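PDB 3RJU: beta-lactamase/D-alanine Carboxypeptidase from Yersinia pestis, which probably acts as a serine hydrolase of the penicillin-binding protein and class C beta-lactamase type, working on D-alanyl peptides or beta-lactams. Local coordinates for residues H16-S21 with R39-T44; T68-V73 with Q237-Q242; A250-R253 with R257-A260; F263-L268 with G273-G278. All blocks are in the same frame, centred on the assembly; numbering follows the deposited sequence. Where two conformers were deposited one is given.

Interaction 1 of 4, residues H16-S21 with R39-T44; sequences HIFYNS and RSFGET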
# COMPACT_ATOMS: atom_id res chain seq x y z
N HIS A 16 14.20 19.14 1.42
CA HIS A 16 14.70 18.72 0.11
C HIS A 16 13.72 17.80 -0.61
O HIS A 16 13.51 17.93 -1.82
CB HIS A 16 16.06 18.02 0.22
CG HIS A 16 17.18 18.95 0.53
ND1 HIS A 16 17.27 20.22 0.00
CD2 HIS A 16 18.27 18.80 1.32
CE1 HIS A 16 18.36 20.81 0.46
NE2 HIS A 16 18.99 19.97 1.26
N ILE A 17 13.12 16.86 0.13
CA ILE A 17 12.14 15.96 -0.46
C ILE A 17 10.94 16.75 -0.96
O ILE A 17 10.44 16.50 -2.07
CB ILE A 17 11.70 14.89 0.56
CG1 ILE A 17 12.88 13.99 0.92
CG2 ILE A 17 10.52 14.05 0.01
CD1 ILE A 17 12.66 13.12 2.17
N PHE A 18 10.50 17.71 -0.16
CA PHE A 18 9.40 18.58 -0.55
C PHE A 18 9.70 19.33 -1.85
O PHE A 18 8.90 19.33 -2.77
CB PHE A 18 9.12 19.61 0.56
CG PHE A 18 8.10 20.66 0.17
CD1 PHE A 18 6.80 20.30 -0.15
CD2 PHE A 18 8.46 22.00 0.11
CE1 PHE A 18 5.87 21.25 -0.52
CE2 PHE A 18 7.53 22.96 -0.26
CZ PHE A 18 6.24 22.59 -0.58
N TYR A 19 10.86 19.98 -1.94
CA TYR A 19 11.17 20.74 -3.14
C TYR A 19 11.51 19.85 -4.34
O TYR A 19 11.06 20.12 -5.46
CB TYR A 19 12.28 21.75 -2.89
CG TYR A 19 11.78 22.93 -2.11
CD1 TYR A 19 10.82 23.78 -2.64
CD2 TYR A 19 12.25 23.18 -0.82
CE1 TYR A 19 10.34 24.85 -1.91
CE2 TYR A 19 11.78 24.25 -0.10
CZ TYR A 19 10.82 25.08 -0.64
OH TYR A 19 10.37 26.16 0.10
N ASN A 20 12.32 18.82 -4.11
CA ASN A 20 12.77 18.00 -5.23
C ASN A 20 11.64 17.24 -5.89
O ASN A 20 11.69 16.95 -7.08
CB ASN A 20 13.84 17.00 -4.80
CG ASN A 20 15.15 17.66 -4.43
OD1 ASN A 20 15.40 18.80 -4.81
ND2 ASN A 20 15.99 16.94 -3.69
N SER A 21 10.63 16.90 -5.08
CA SER A 21 9.49 16.13 -5.58
C SER A 21 8.48 17.03 -6.28
O SER A 21 7.51 16.55 -6.84
CB SER A 21 8.82 15.40 -4.41
OG SER A 21 8.15 16.33 -3.57
N ARG A 39 6.67 16.32 9.83
CA ARG A 39 6.91 17.56 9.10
C ARG A 39 5.82 17.71 8.05
O ARG A 39 5.37 16.71 7.46
CB ARG A 39 8.29 17.57 8.42
CG ARG A 39 9.48 17.50 9.38
CD ARG A 39 9.56 18.72 10.28
NE ARG A 39 10.77 18.71 11.09
CZ ARG A 39 10.79 18.46 12.39
NH1 ARG A 39 9.65 18.22 13.03
NH2 ARG A 39 11.94 18.48 13.06
N SER A 40 5.37 18.94 7.85
CA SER A 40 4.39 19.25 6.83
C SER A 40 4.87 20.45 6.04
O SER A 40 5.43 21.40 6.61
CB SER A 40 3.03 19.59 7.45
OG SER A 40 2.54 18.52 8.23
N PHE A 41 4.66 20.43 4.73
CA PHE A 41 5.10 21.51 3.87
C PHE A 41 4.06 21.82 2.81
O PHE A 41 3.27 20.95 2.41
CB PHE A 41 6.37 21.12 3.12
CG PHE A 41 7.51 20.75 4.01
CD1 PHE A 41 8.36 21.71 4.50
CD2 PHE A 41 7.75 19.41 4.32
CE1 PHE A 41 9.43 21.35 5.32
CE2 PHE A 41 8.80 19.06 5.14
CZ PHE A 41 9.65 20.03 5.64
N GLY A 42 4.10 23.05 2.30
CA GLY A 42 3.29 23.41 1.16
C GLY A 42 1.84 23.66 1.52
O GLY A 42 1.53 24.20 2.58
N GLU A 43 0.95 23.26 0.61
CA GLU A 43 -0.45 23.66 0.67
C GLU A 43 -1.35 22.48 0.45
O GLU A 43 -1.00 21.55 -0.28
CB GLU A 43 -0.73 24.66 -0.45
CG GLU A 43 0.23 25.81 -0.55
CD GLU A 43 -0.07 26.63 -1.78
OE1 GLU A 43 0.25 26.20 -2.91
OE2 GLU A 43 -0.66 27.71 -1.60
N THR A 44 -2.53 22.52 1.06
CA THR A 44 -3.52 21.45 0.87
C THR A 44 -4.32 21.59 -0.43
O THR A 44 -5.04 20.68 -0.80
CB THR A 44 -4.50 21.37 2.05
OG1 THR A 44 -5.18 22.63 2.19
CG2 THR A 44 -3.77 21.04 3.36

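Interaction 2 of 4, residues T68-V73 with Q237-Q242; sequences TSEIMV and QHWMQQ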
# COMPACT_ATOMS: atom_id res chain seq x y z
N THR A 68 -4.57 -5.04 2.72
CA THR A 68 -5.22 -6.25 2.20
C THR A 68 -4.43 -7.48 2.61
O THR A 68 -5.01 -8.45 3.10
CB THR A 68 -5.33 -6.20 0.68
OG1 THR A 68 -5.81 -4.89 0.30
CG2 THR A 68 -6.28 -7.28 0.16
N SER A 69 -3.12 -7.45 2.44
CA SER A 69 -2.30 -8.58 2.89
C SER A 69 -2.34 -8.76 4.41
O SER A 69 -2.33 -9.90 4.90
CB SER A 69 -0.86 -8.47 2.37
OG SER A 69 -0.85 -8.88 1.00
N GLU A 70 -2.40 -7.66 5.15
CA GLU A 70 -2.55 -7.74 6.60
C GLU A 70 -3.81 -8.52 6.98
O GLU A 70 -3.78 -9.42 7.83
CB GLU A 70 -2.62 -6.33 7.24
CG GLU A 70 -2.96 -6.40 8.74
CD GLU A 70 -2.85 -5.10 9.49
OE1 GLU A 70 -2.74 -4.07 8.85
OE2 GLU A 70 -2.92 -5.11 10.75
N ILE A 71 -4.92 -8.16 6.36
CA ILE A 71 -6.18 -8.85 6.60
C ILE A 71 -6.09 -10.33 6.22
O ILE A 71 -6.56 -11.19 6.97
CB ILE A 71 -7.35 -8.13 5.89
CG1 ILE A 71 -7.57 -6.77 6.58
CG2 ILE A 71 -8.64 -8.98 5.93
CD1 ILE A 71 -8.52 -5.86 5.83
N MSE A 72 -5.48 -10.63 5.07
CA MSE A 72 -5.29 -12.03 4.69
C MSE A 72 -4.49 -12.78 5.77
O MSE A 72 -4.86 -13.88 6.18
CB MSE A 72 -4.58 -12.13 3.35
CG MSE A 72 -4.37 -13.58 2.89
SE MSE A 72 -3.27 -13.67 1.28
CE MSE A 72 -1.64 -12.90 2.02
N VAL A 73 -3.40 -12.19 6.23
CA VAL A 73 -2.56 -12.84 7.24
C VAL A 73 -3.33 -13.04 8.55
O VAL A 73 -3.26 -14.10 9.19
CB VAL A 73 -1.25 -12.04 7.45
CG1 VAL A 73 -0.53 -12.45 8.72
CG2 VAL A 73 -0.35 -12.20 6.22
N GLN A 237 0.60 7.06 10.93
CA GLN A 237 1.61 6.92 11.97
C GLN A 237 1.26 5.72 12.88
O GLN A 237 2.12 4.88 13.18
CB GLN A 237 1.72 8.18 12.83
CG GLN A 237 2.73 8.05 13.95
CD GLN A 237 2.54 9.11 15.04
OE1 GLN A 237 2.18 10.25 14.75
NE2 GLN A 237 2.77 8.73 16.30
N HIS A 238 0.01 5.66 13.32
CA HIS A 238 -0.42 4.59 14.22
C HIS A 238 -0.30 3.22 13.55
O HIS A 238 0.12 2.26 14.20
CB HIS A 238 -1.84 4.85 14.73
CG HIS A 238 -1.96 6.09 15.55
ND1 HIS A 238 -1.14 6.34 16.63
CD2 HIS A 238 -2.79 7.15 15.46
CE1 HIS A 238 -1.45 7.51 17.17
NE2 HIS A 238 -2.45 8.02 16.47
N TRP A 239 -0.65 3.13 12.27
CA TRP A 239 -0.55 1.87 11.54
C TRP A 239 0.90 1.43 11.42
O TRP A 239 1.25 0.27 11.69
CB TRP A 239 -1.19 1.99 10.15
CG TRP A 239 -1.33 0.66 9.48
CD1 TRP A 239 -2.33 -0.24 9.70
CD2 TRP A 239 -0.46 0.07 8.52
NE1 TRP A 239 -2.12 -1.36 8.93
CE2 TRP A 239 -0.99 -1.19 8.19
CE3 TRP A 239 0.72 0.50 7.88
CZ2 TRP A 239 -0.38 -2.05 7.26
CZ3 TRP A 239 1.32 -0.35 6.97
CH2 TRP A 239 0.77 -1.61 6.66
N MSE A 240 1.76 2.36 11.01
CA MSE A 240 3.15 2.03 10.79
C MSE A 240 3.82 1.61 12.11
O MSE A 240 4.69 0.73 12.12
CB MSE A 240 3.87 3.23 10.17
CG MSE A 240 5.31 2.95 9.84
SE MSE A 240 6.12 4.27 8.65
CE MSE A 240 6.14 5.79 9.88
N GLN A 241 3.42 2.22 13.21
CA GLN A 241 4.02 1.96 14.52
C GLN A 241 3.94 0.48 14.91
O GLN A 241 4.81 -0.02 15.63
CB GLN A 241 3.36 2.83 15.61
CG GLN A 241 3.95 2.65 17.04
CD GLN A 241 5.37 3.13 17.13
OE1 GLN A 241 5.62 4.34 17.23
NE2 GLN A 241 6.33 2.21 17.07
N GLN A 242 2.91 -0.22 14.46
CA GLN A 242 2.76 -1.63 14.88
C GLN A 242 3.86 -2.55 14.34
O GLN A 242 4.01 -3.67 14.82
CB GLN A 242 1.36 -2.23 14.62
CG GLN A 242 0.41 -1.47 13.73
CD GLN A 242 -0.45 -2.38 12.84
OE1 GLN A 242 -1.16 -3.28 13.31
NE2 GLN A 242 -0.37 -2.14 11.56

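Interaction 3 of 4, residues A250-R253 with R257-A260; sequences APKR and REQA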
# COMPACT_ATOMS: atom_id res chain seq x y z
N ALA A 250 5.84 -3.63 21.86
CA ALA A 250 6.50 -4.50 20.92
C ALA A 250 5.68 -4.43 19.63
O ALA A 250 4.55 -3.95 19.64
CB ALA A 250 6.50 -5.93 21.46
N PRO A 251 6.25 -4.89 18.52
CA PRO A 251 5.45 -4.96 17.30
C PRO A 251 4.23 -5.87 17.47
O PRO A 251 4.25 -6.79 18.31
CB PRO A 251 6.41 -5.58 16.28
CG PRO A 251 7.78 -5.25 16.82
CD PRO A 251 7.64 -5.34 18.30
N LYS A 252 3.21 -5.63 16.66
CA LYS A 252 2.01 -6.47 16.68
C LYS A 252 2.38 -7.93 16.40
O LYS A 252 3.37 -8.22 15.72
CB LYS A 252 0.97 -5.98 15.66
CG LYS A 252 1.49 -5.94 14.23
CD LYS A 252 0.43 -5.43 13.23
CE LYS A 252 0.99 -5.27 11.83
NZ LYS A 252 -0.04 -4.79 10.88
N ARG A 253 1.55 -8.83 16.92
CA ARG A 253 1.79 -10.26 16.83
C ARG A 253 2.03 -10.74 15.39
O ARG A 253 2.89 -11.58 15.15
CB ARG A 253 0.61 -11.02 17.46
CG ARG A 253 0.76 -12.53 17.40
CD ARG A 253 -0.24 -13.21 18.33
NE ARG A 253 -1.61 -13.11 17.85
CZ ARG A 253 -2.14 -13.97 16.98
NH1 ARG A 253 -1.41 -14.97 16.51
NH2 ARG A 253 -3.40 -13.83 16.58
N ARG A 257 4.82 -12.13 10.20
CA ARG A 257 4.13 -12.89 9.15
C ARG A 257 3.73 -11.96 8.02
O ARG A 257 3.80 -12.32 6.84
CB ARG A 257 2.91 -13.63 9.72
CG ARG A 257 3.27 -14.92 10.45
CD ARG A 257 2.04 -15.60 11.02
NE ARG A 257 1.70 -15.08 12.34
CZ ARG A 257 0.59 -14.42 12.65
NH1 ARG A 257 -0.33 -14.15 11.72
NH2 ARG A 257 0.43 -13.99 13.89
N GLU A 258 3.32 -10.74 8.36
CA GLU A 258 2.90 -9.81 7.31
C GLU A 258 4.05 -9.44 6.40
O GLU A 258 3.83 -9.17 5.23
CB GLU A 258 2.31 -8.55 7.91
CG GLU A 258 0.91 -8.76 8.47
CD GLU A 258 0.38 -7.52 9.16
OE1 GLU A 258 0.56 -6.41 8.62
OE2 GLU A 258 -0.21 -7.67 10.25
N GLN A 259 5.27 -9.44 6.95
CA GLN A 259 6.46 -9.01 6.21
C GLN A 259 7.31 -10.17 5.72
O GLN A 259 8.43 -9.98 5.24
CB GLN A 259 7.28 -8.02 7.05
CG GLN A 259 6.50 -6.74 7.28
CD GLN A 259 7.34 -5.63 7.87
OE1 GLN A 259 8.13 -5.84 8.79
NE2 GLN A 259 7.16 -4.41 7.34
N ALA A 260 6.76 -11.38 5.80
CA ALA A 260 7.46 -12.56 5.30
C ALA A 260 7.68 -12.44 3.79
O ALA A 260 6.81 -11.97 3.05
CB ALA A 260 6.68 -13.82 5.62
O HOH W 1 4.20 -12.65 12.95

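Interaction 4 of 4, residues F263-L268 with G273-G278; sequences FQRGDL and GMDVAG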
# COMPACT_ATOMS: atom_id res chain seq x y z
N PHE A 263 9.15 -14.62 -2.61
CA PHE A 263 9.91 -14.82 -3.84
C PHE A 263 11.16 -13.95 -3.86
O PHE A 263 11.07 -12.73 -3.86
CB PHE A 263 9.06 -14.51 -5.08
CG PHE A 263 7.86 -15.39 -5.22
CD1 PHE A 263 7.92 -16.58 -5.95
CD2 PHE A 263 6.66 -15.05 -4.62
CE1 PHE A 263 6.81 -17.40 -6.06
CE2 PHE A 263 5.55 -15.86 -4.74
CZ PHE A 263 5.62 -17.04 -5.45
N GLN A 264 12.32 -14.59 -3.89
CA GLN A 264 13.54 -13.86 -4.21
C GLN A 264 13.49 -13.47 -5.69
O GLN A 264 12.88 -14.18 -6.50
CB GLN A 264 14.76 -14.74 -3.96
CG GLN A 264 14.92 -15.12 -2.50
CD GLN A 264 15.09 -13.91 -1.59
OE1 GLN A 264 15.82 -12.98 -1.91
NE2 GLN A 264 14.39 -13.90 -0.46
N ARG A 265 14.13 -12.37 -6.06
CA ARG A 265 14.08 -11.92 -7.44
C ARG A 265 14.51 -13.03 -8.40
O ARG A 265 13.90 -13.24 -9.45
CB ARG A 265 14.97 -10.68 -7.63
CG ARG A 265 14.70 -9.97 -8.93
CD ARG A 265 15.60 -8.75 -9.11
NE ARG A 265 15.30 -8.04 -10.35
CZ ARG A 265 14.36 -7.10 -10.47
NH1 ARG A 265 13.65 -6.71 -9.42
NH2 ARG A 265 14.13 -6.54 -11.65
N GLY A 266 15.57 -13.74 -8.02
CA GLY A 266 16.10 -14.80 -8.85
C GLY A 266 15.24 -16.05 -8.90
O GLY A 266 15.53 -16.94 -9.70
N ASP A 267 14.19 -16.12 -8.07
CA ASP A 267 13.28 -17.27 -8.05
C ASP A 267 12.21 -17.12 -9.13
O ASP A 267 11.40 -18.03 -9.32
CB ASP A 267 12.50 -17.38 -6.73
CG ASP A 267 13.34 -17.71 -5.52
OD1 ASP A 267 14.41 -18.34 -5.65
OD2 ASP A 267 12.87 -17.33 -4.39
N LEU A 268 12.15 -15.95 -9.78
CA LEU A 268 11.15 -15.65 -10.82
C LEU A 268 11.79 -15.51 -12.19
O LEU A 268 12.94 -15.07 -12.33
CB LEU A 268 10.41 -14.35 -10.49
CG LEU A 268 9.59 -14.43 -9.21
CD1 LEU A 268 9.23 -13.03 -8.74
CD2 LEU A 268 8.34 -15.28 -9.45
N GLY A 273 6.91 -4.10 -13.11
CA GLY A 273 6.18 -3.19 -12.27
C GLY A 273 6.58 -3.17 -10.80
O GLY A 273 5.89 -2.55 -10.01
N MSE A 274 7.68 -3.85 -10.45
CA MSE A 274 8.06 -4.02 -9.05
C MSE A 274 9.17 -3.09 -8.58
O MSE A 274 9.46 -3.06 -7.39
CB MSE A 274 8.52 -5.46 -8.77
CG MSE A 274 7.51 -6.55 -9.15
SE MSE A 274 5.68 -6.27 -8.53
CE MSE A 274 6.03 -5.97 -6.61
N ASP A 275 9.77 -2.36 -9.51
CA ASP A 275 11.03 -1.67 -9.22
C ASP A 275 10.90 -0.14 -9.12
O ASP A 275 11.88 0.60 -9.35
CB ASP A 275 12.07 -2.05 -10.26
CG ASP A 275 12.30 -3.56 -10.32
OD1 ASP A 275 12.34 -4.21 -9.25
OD2 ASP A 275 12.41 -4.09 -11.45
N VAL A 276 9.71 0.33 -8.76
CA VAL A 276 9.42 1.76 -8.78
C VAL A 276 10.34 2.58 -7.87
O VAL A 276 10.75 3.68 -8.22
CB VAL A 276 7.92 2.01 -8.47
CG1 VAL A 276 7.61 3.53 -8.35
CG2 VAL A 276 7.05 1.33 -9.54
N ALA A 277 10.67 2.03 -6.70
CA ALA A 277 11.51 2.75 -5.74
C ALA A 277 12.95 2.20 -5.73
O ALA A 277 13.75 2.58 -4.88
CB ALA A 277 10.91 2.66 -4.36
N GLY A 278 13.24 1.32 -6.68
CA GLY A 278 14.56 0.71 -6.78
C GLY A 278 14.38 -0.79 -6.99
O GLY A 278 13.27 -1.30 -6.87

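Interaction 1 of 4, residues H16-S21 with R39-T44
Phe18, near the end of helix 6-20, lays one face of its ring against Phe41 CB of the edge strand 35-42 and also touches Gly42 CA. The tight part is a CH-pi contact: Phe41 CB stands 3.5 Å from the centroid of the Phe18 ring and 15° off its normal, hence over the face. Its shortest approach is to the rim on one side, Phe41 CB to Phe18 CD1 at 3.4 Å. Further out on the same ring, Phe18 CZ reaches Gly42 CA at 3.5 Å, a close approach to the strand backbone in which no side chain stands between that CA and the ring. Phe18 is directed there by its first torsion, which sets CG trans to the backbone N (chi1 173°).

The looser part is the pairing of the two rings. The planes of Phe18 and Phe41 are 20° from parallel, but the rings are slid so far apart that they scarcely overlap; the end of Phe41 leads away from the helix segment. No hydrogen bond crosses the contact, and none of the three touching residues is fully buried, as expected near the surface of the molecule.

Around this patch, Met26 of strand 25-32 touches both Phe18 and Phe41, while Phe41 also reaches Ala14 and Glu15 one turn back on helix 6-20. Ile17 also packs on Met26, and on Met338 and Val342 of helix 336-349, so the N-terminal helix lies beside helix 336-349 against edge strand 35-42 and its neighbour 25-32, as in the alpha/beta domain of serine beta-lactamases.

Interaction 2 of 4, residues T68-V73 with Q237-Q242
The indole of Trp239 meets the carboxylate of Glu70 at its edge and, in one of the two conformers of Gln242, has Gln242 NE2 above one face. At the edge, Trp239 NE1 donates to Glu70 OE1 at 2.8 Å with an N-H...O angle of 145°; the oxygen lies 15° out of the ring plane and receives the proton on its syn lone pair. Over the face, Gln242 NE2 sits 3.2 Å above the plane of the Trp239 ring, offset toward the rim. The carboxylate is turned 53° from the indole, so the two flat groups are not stacked.

Glu70, its chain extended beyond CG, spans the distance between segments whose nearest CA atoms, those of Glu70 and Trp239, are 11.0 Å apart. This joins helix 64-77, at whose start lies a probable SxxK motif of the penicillin-recognising serine enzymes, to helix 233-241. The Trp239 side chain lies near the residues of that motif without touching them.

In the same one of its two conformers, Gln242 NE2 also donates to Trp239 O at 2.9 Å, approaching that oxygen from the opposite face to Gln242 N. The Gln242 amide is thereby tied to the backbone of the residue whose ring it meets. Glu70 OE2 forms salt bridges with Lys74 and Lys252, which would be expected to keep this buried carboxylate ionised, while Ile187 of helix 179-191 packs on both Glu70 and Trp239.

Interaction 3 of 4, residues A250-R253 with R257-A260
Lys252 and Glu258 cross at about a right angle, the extended lysine bringing its ammonium to the end of the glutamate. Lys252 NZ donates to Glu258 OE1 at 2.8 Å on the syn lone pair, and more weakly to Glu258 OE2 at 3.0 Å, so one ammonium bridges both carboxylate oxygens. The lysine starts with CG wedged between the backbone N and the carbonyl carbon (chi1 58°). Ser254 OG in turn holds Glu258 OE2.

Arg253 and Arg257 cross obliquely, with guanidinium planes 36° apart. Arg253 NH1 and Arg257 NH2 are 3.3 Å apart and are both donors. Asp77 lies beside both and probably offsets the like charges: it forms a salt bridge with Arg253 and a long, weak ion pair with Arg257. Arg253 CG lies at the edge of the Arg257 guanidinium, in its plane.

Between the backbones, a water donates to Arg253 O at 2.8 Å and accepts from Arg257 N at 2.9 Å. Together these contacts link the loop 250-253 to the short helix 255-258, with a water-bridged backbone and charged side chains that anchor it to helix 64-77.

Interaction 4 of 4, residues F263-L268 with G273-G278
The salt bridge between Arg265 and Asp275 is bidentate and end-on, each terminal nitrogen taking one carboxylate oxygen. Arg265 NH1 donates to Asp275 OD1 at 2.8 Å (151°), and Arg265 NH2 donates to Asp275 OD2 at 3.0 Å (160°). Both oxygens are met on the syn side, but the groups are not coplanar: guanidinium and carboxylate planes differ by 39°. The arginine chain, fully extended from CG to NE, spans the gap between the two backbones, where the nearest CA atoms, Arg265 CA and Met274 CA, remain 10.1 Å apart.

This pair ties the 3-10 segment that follows strand 261-264, an outermost strand of the large antiparallel sheet, to the loop leading into its neighbour, strand 282-284. The same loop end is held by Ala280, whose N donates to Asp275 OD1 and whose O accepts from Arg265 NH1.

Hydrogen bonds within each segment shape the two partners. Gln264 N donates to Asp267 OD2 at 2.8 Å, from above the carboxylate plane, across the 3-10 segment. On the other side, Asp275 opens a type I beta turn closed by Gly278 N to Asp275 O at 3.1 Å.

How the interactions relate
The four contacts follow one another along the chain, with none overlapping another in sequence. Interactions 2 and 3 form a continuous network with centres 9 Å apart: the Glu70-Lys252 salt bridge joins helix 64-77 to the loop before helix 255-258, and a probable hydrogen bond between Gln242 O and Lys252 N, 2.8 Å long, joins that loop to segment 237-242. Interaction 3 leads directly into interaction 4, whose centre is 22 Å away, through helix 255-258 and strand 261-264. Interactions 1 and 4 involve strands 35-42 and 261-264, with centres 29 Å apart. Interactions 1 and 4 thus lie at opposite edges of the large antiparallel sheet, while interaction 2 lies deeper, among the helices.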